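Serpin48 (Tenebrio molitor, PDB 3OZQ) is a highly specific serpin of insect innate immunity that inhibits the serine protease SPE. Local coordinates at residues Leu268-Phe279 with Ile313-Glu323. Sequence-based numbering, arbitrary orientation.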
loop_
_atom_site.group_PDB
_atom_site.type_symbol
_atom_site.label_atom_id
_atom_site.label_comp_id
_atom_site.label_asym_id
_atom_site.label_seq_id
_atom_site.Cartn_x
_atom_site.Cartn_y
_atom_site.Cartn_z
ATOM N N LEU A 268 2.193 22.047 -1.924
ATOM C CA LEU A 268 2.446 20.679 -1.484
ATOM C C LEU A 268 3.918 20.502 -1.246
ATOM O O LEU A 268 4.707 20.653 -2.166
ATOM C CB LEU A 268 2.004 19.688 -2.562
ATOM C CG LEU A 268 2.162 18.205 -2.204
ATOM C CD1 LEU A 268 1.094 17.826 -1.197
ATOM C CD2 LEU A 268 2.061 17.358 -3.460
ATOM N N PRO A 269 4.295 20.166 -0.008
ATOM C CA PRO A 269 5.684 19.848 0.313
ATOM C C PRO A 269 6.147 18.644 -0.487
ATOM O O PRO A 269 5.347 17.739 -0.792
ATOM C CB PRO A 269 5.628 19.450 1.794
ATOM C CG PRO A 269 4.320 19.965 2.303
ATOM C CD PRO A 269 3.389 19.960 1.133
ATOM N N LYS A 270 7.430 18.590 -0.811
ATOM C CA LYS A 270 7.937 17.313 -1.285
ATOM C C LYS A 270 8.118 16.382 -0.090
ATOM O O LYS A 270 8.365 16.824 1.030
ATOM C CB LYS A 270 9.210 17.471 -2.115
ATOM C CG LYS A 270 10.348 18.197 -1.433
ATOM C CD LYS A 270 11.486 18.391 -2.419
ATOM C CE LYS A 270 10.966 18.948 -3.727
ATOM N NZ LYS A 270 11.940 18.696 -4.825
ATOM N N PHE A 271 7.944 15.086 -0.306
ATOM C CA PHE A 271 8.088 14.157 0.795
ATOM C C PHE A 271 8.506 12.772 0.336
ATOM O O PHE A 271 8.190 12.337 -0.767
ATOM C CB PHE A 271 6.831 14.104 1.684
ATOM C CG PHE A 271 5.571 13.642 0.973
ATOM C CD1 PHE A 271 4.737 14.552 0.339
ATOM C CD2 PHE A 271 5.207 12.304 0.973
ATOM C CE1 PHE A 271 3.570 14.138 -0.294
ATOM C CE2 PHE A 271 4.036 11.885 0.344
ATOM C CZ PHE A 271 3.222 12.799 -0.296
ATOM N N LYS A 272 9.263 12.111 1.191
ATOM C CA LYS A 272 9.671 10.743 0.949
ATOM C C LYS A 272 9.342 9.971 2.204
ATOM O O LYS A 272 9.583 10.455 3.316
ATOM C CB LYS A 272 11.168 10.680 0.645
ATOM C CG LYS A 272 11.606 9.346 0.079
ATOM C CD LYS A 272 13.040 9.399 -0.434
ATOM C CE LYS A 272 13.621 8.000 -0.579
ATOM N NZ LYS A 272 15.083 8.027 -0.900
ATOM N N ILE A 273 8.751 8.791 2.034
ATOM C CA ILE A 273 8.453 7.914 3.155
ATOM C C ILE A 273 8.839 6.472 2.841
ATOM O O ILE A 273 8.565 5.969 1.752
ATOM C CB ILE A 273 6.954 7.906 3.516
ATOM C CG1 ILE A 273 6.415 9.339 3.678
ATOM C CG2 ILE A 273 6.725 7.026 4.758
ATOM C CD1 ILE A 273 4.873 9.425 3.810
ATOM N N GLU A 274 9.461 5.815 3.812
ATOM C CA GLU A 274 9.752 4.385 3.740
ATOM C C GLU A 274 9.145 3.686 4.938
ATOM O O GLU A 274 9.378 4.083 6.076
ATOM C CB GLU A 274 11.257 4.130 3.733
ATOM C CG GLU A 274 11.927 4.288 2.383
ATOM C CD GLU A 274 13.140 3.367 2.230
ATOM O OE1 GLU A 274 12.963 2.128 2.382
ATOM O OE2 GLU A 274 14.260 3.886 1.972
ATOM N N SER A 275 8.361 2.643 4.684
ATOM C CA SER A 275 7.740 1.892 5.765
ATOM C C SER A 275 7.956 0.393 5.639
ATOM O O SER A 275 8.056 -0.140 4.537
ATOM C CB SER A 275 6.243 2.199 5.851
ATOM O OG SER A 275 6.029 3.568 6.176
ATOM N N THR A 276 8.033 -0.273 6.787
ATOM C CA THR A 276 8.053 -1.721 6.847
ATOM C C THR A 276 6.915 -2.106 7.782
ATOM O O THR A 276 6.856 -1.643 8.914
ATOM C CB THR A 276 9.409 -2.257 7.359
ATOM O OG1 THR A 276 10.454 -1.839 6.471
ATOM C CG2 THR A 276 9.391 -3.778 7.444
ATOM N N VAL A 277 5.987 -2.914 7.290
ATOM C CA VAL A 277 4.790 -3.236 8.049
ATOM C C VAL A 277 4.670 -4.743 8.335
ATOM O O VAL A 277 4.760 -5.574 7.436
ATOM C CB VAL A 277 3.513 -2.726 7.327
ATOM C CG1 VAL A 277 2.256 -3.128 8.089
ATOM C CG2 VAL A 277 3.581 -1.217 7.131
ATOM N N ASP A 278 4.489 -5.060 9.611
ATOM C CA ASP A 278 4.203 -6.392 10.063
ATOM C C ASP A 278 2.723 -6.615 9.843
ATOM O O ASP A 278 1.906 -6.160 10.633
ATOM C CB ASP A 278 4.501 -6.508 11.549
ATOM C CG ASP A 278 4.216 -7.898 12.088
ATOM O OD1 ASP A 278 3.569 -8.708 11.374
ATOM O OD2 ASP A 278 4.659 -8.187 13.223
ATOM N N PHE A 279 2.394 -7.311 8.765
ATOM C CA PHE A 279 0.995 -7.586 8.434
ATOM C C PHE A 279 0.388 -8.756 9.217
ATOM O O PHE A 279 -0.830 -8.916 9.241
ATOM C CB PHE A 279 0.803 -7.766 6.924
ATOM C CG PHE A 279 0.290 -6.519 6.234
ATOM C CD1 PHE A 279 -1.075 -6.270 6.160
ATOM C CD2 PHE A 279 1.165 -5.609 5.674
ATOM C CE1 PHE A 279 -1.565 -5.102 5.544
ATOM C CE2 PHE A 279 0.689 -4.439 5.052
ATOM C CZ PHE A 279 -0.680 -4.200 4.980
ATOM N N ILE A 313 4.588 -12.009 7.913
ATOM C CA ILE A 313 4.118 -11.304 6.730
ATOM C C ILE A 313 4.675 -9.888 6.755
ATOM O O ILE A 313 4.333 -9.096 7.617
ATOM C CB ILE A 313 2.576 -11.221 6.657
ATOM C CG1 ILE A 313 1.948 -12.597 6.880
ATOM C CG2 ILE A 313 2.149 -10.661 5.307
ATOM C CD1 ILE A 313 0.412 -12.542 6.933
ATOM N N VAL A 314 5.540 -9.582 5.809
ATOM C CA VAL A 314 6.304 -8.357 5.874
ATOM C C VAL A 314 6.139 -7.554 4.598
ATOM O O VAL A 314 6.477 -8.020 3.504
ATOM C CB VAL A 314 7.814 -8.646 6.160
ATOM C CG1 VAL A 314 8.580 -7.334 6.338
ATOM C CG2 VAL A 314 7.940 -9.469 7.411
ATOM N N GLN A 315 5.559 -6.372 4.738
ATOM C CA GLN A 315 5.484 -5.433 3.622
ATOM C C GLN A 315 6.501 -4.325 3.775
ATOM O O GLN A 315 6.661 -3.765 4.850
ATOM C CB GLN A 315 4.086 -4.840 3.503
ATOM C CG GLN A 315 3.912 -3.933 2.296
ATOM C CD GLN A 315 2.508 -3.398 2.180
ATOM O OE1 GLN A 315 1.656 -4.018 1.542
ATOM N NE2 GLN A 315 2.253 -2.239 2.789
ATOM N N LYS A 316 7.177 -3.996 2.691
ATOM C CA LYS A 316 8.022 -2.816 2.680
ATOM C C LYS A 316 7.767 -2.036 1.419
ATOM O O LYS A 316 7.661 -2.613 0.339
ATOM C CB LYS A 316 9.500 -3.198 2.762
ATOM C CG LYS A 316 10.413 -2.019 3.040
ATOM C CD LYS A 316 11.797 -2.523 3.420
ATOM C CE LYS A 316 12.662 -1.381 3.961
ATOM N NZ LYS A 316 13.948 -1.861 4.551
ATOM N N SER A 317 7.652 -0.720 1.567
ATOM C CA SER A 317 7.339 0.154 0.442
ATOM C C SER A 317 7.874 1.553 0.713
ATOM O O SER A 317 8.173 1.901 1.854
ATOM C CB SER A 317 5.824 0.197 0.211
ATOM O OG SER A 317 5.169 0.923 1.240
ATOM N N PHE A 318 8.007 2.341 -0.349
ATOM C CA PHE A 318 8.353 3.749 -0.224
ATOM C C PHE A 318 7.620 4.569 -1.268
ATOM O O PHE A 318 7.084 4.035 -2.252
ATOM C CB PHE A 318 9.856 3.965 -0.377
ATOM C CG PHE A 318 10.352 3.776 -1.769
ATOM C CD1 PHE A 318 10.610 2.501 -2.252
ATOM C CD2 PHE A 318 10.574 4.862 -2.596
ATOM C CE1 PHE A 318 11.071 2.318 -3.543
ATOM C CE2 PHE A 318 11.031 4.686 -3.887
ATOM C CZ PHE A 318 11.281 3.413 -4.359
ATOM N N ILE A 319 7.592 5.868 -1.024
ATOM C CA ILE A 319 7.056 6.832 -1.966
ATOM C C ILE A 319 7.952 8.061 -1.925
ATOM O O ILE A 319 8.462 8.456 -0.864
ATOM C CB ILE A 319 5.628 7.245 -1.616
ATOM C CG1 ILE A 319 5.043 8.127 -2.734
ATOM C CG2 ILE A 319 5.623 7.987 -0.278
ATOM C CD1 ILE A 319 3.578 8.477 -2.544
ATOM N N ASP A 320 8.175 8.639 -3.091
ATOM C CA ASP A 320 9.053 9.783 -3.190
ATOM C C ASP A 320 8.342 10.807 -4.059
ATOM O O ASP A 320 8.198 10.623 -5.270
ATOM C CB ASP A 320 10.404 9.364 -3.773
ATOM C CG ASP A 320 11.464 10.438 -3.612
ATOM O OD1 ASP A 320 12.661 10.126 -3.808
ATOM O OD2 ASP A 320 11.100 11.595 -3.286
ATOM N N VAL A 321 7.852 11.869 -3.429
ATOM C CA VAL A 321 6.983 12.808 -4.121
ATOM C C VAL A 321 7.744 14.067 -4.463
ATOM O O VAL A 321 8.300 14.718 -3.588
ATOM C CB VAL A 321 5.736 13.142 -3.293
ATOM C CG1 VAL A 321 4.973 14.269 -3.930
ATOM C CG2 VAL A 321 4.846 11.906 -3.177
ATOM N N SER A 322 7.765 14.394 -5.749
ATOM C CA SER A 322 8.538 15.526 -6.239
ATOM C C SER A 322 7.773 16.299 -7.319
ATOM O O SER A 322 6.575 16.082 -7.526
ATOM C CB SER A 322 9.877 15.036 -6.778
ATOM O OG SER A 322 9.655 14.231 -7.924
ATOM N N GLU A 323 8.468 17.196 -8.011
ATOM C CA GLU A 323 7.801 18.078 -8.974
ATOM C C GLU A 323 7.206 17.365 -10.197
ATOM O O GLU A 323 6.151 17.760 -10.686
ATOM C CB GLU A 323 8.731 19.213 -9.409
ATOM C CG GLU A 323 9.023 20.212 -8.304
ATOM C CD GLU A 323 10.337 19.947 -7.588
ATOM O OE1 GLU A 323 10.920 20.916 -7.058
ATOM O OE2 GLU A 323 10.791 18.780 -7.547
HETATM O O HOH W 1 5.318 -10.619 10.322
#
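Phe271 turns one face of its ring to Val321, whose CG2 sits 3.4 Å from CZ in a CH-pi contact. The ring gets there because its CG lies between the backbone N and carbonyl carbon (chi1 61°), and the ring of Phe358 also meets it. This is the tight side: Ile273 CB rests 4.0 Å from Ile319 CG2, the edge of the Phe279 ring meets the Gln315 side chain, and Ser275 OG is bonded to Leu35 N. Between the faces, antiparallel backbone bonds run from Phe271 to Phe279; Phe271 N to Val321 O is weak, but its return, Val321 N to Phe271 O, is short at 2.7 Å and nearly straight (170°).

The face with Lys272, Glu274 and Thr276 is largely open to solvent, Phe318 being the buried exception, its CB 3.5 Å from Glu274 CG. Lys272 NZ stays 4.3 Å from Asp320 OD1, too far for a salt bridge. Thr276 OG1 lies 3.4 Å from Lys316 CE, while the lysine's NZ goes on to Gln149 O. Just before strand 271-278, Lys270 NZ makes a 3.0 Å salt bridge to Glu323 OE2, just past strand 313-321. With an alanine for the glutamate, that ammonium would probably lose its mate and Thr184 OG1 its OE1 partner. Strands 271-278 and 313-321 pair as edge and inner neighbours in serpin sheet A, the latter leading toward the reactive-centre loop.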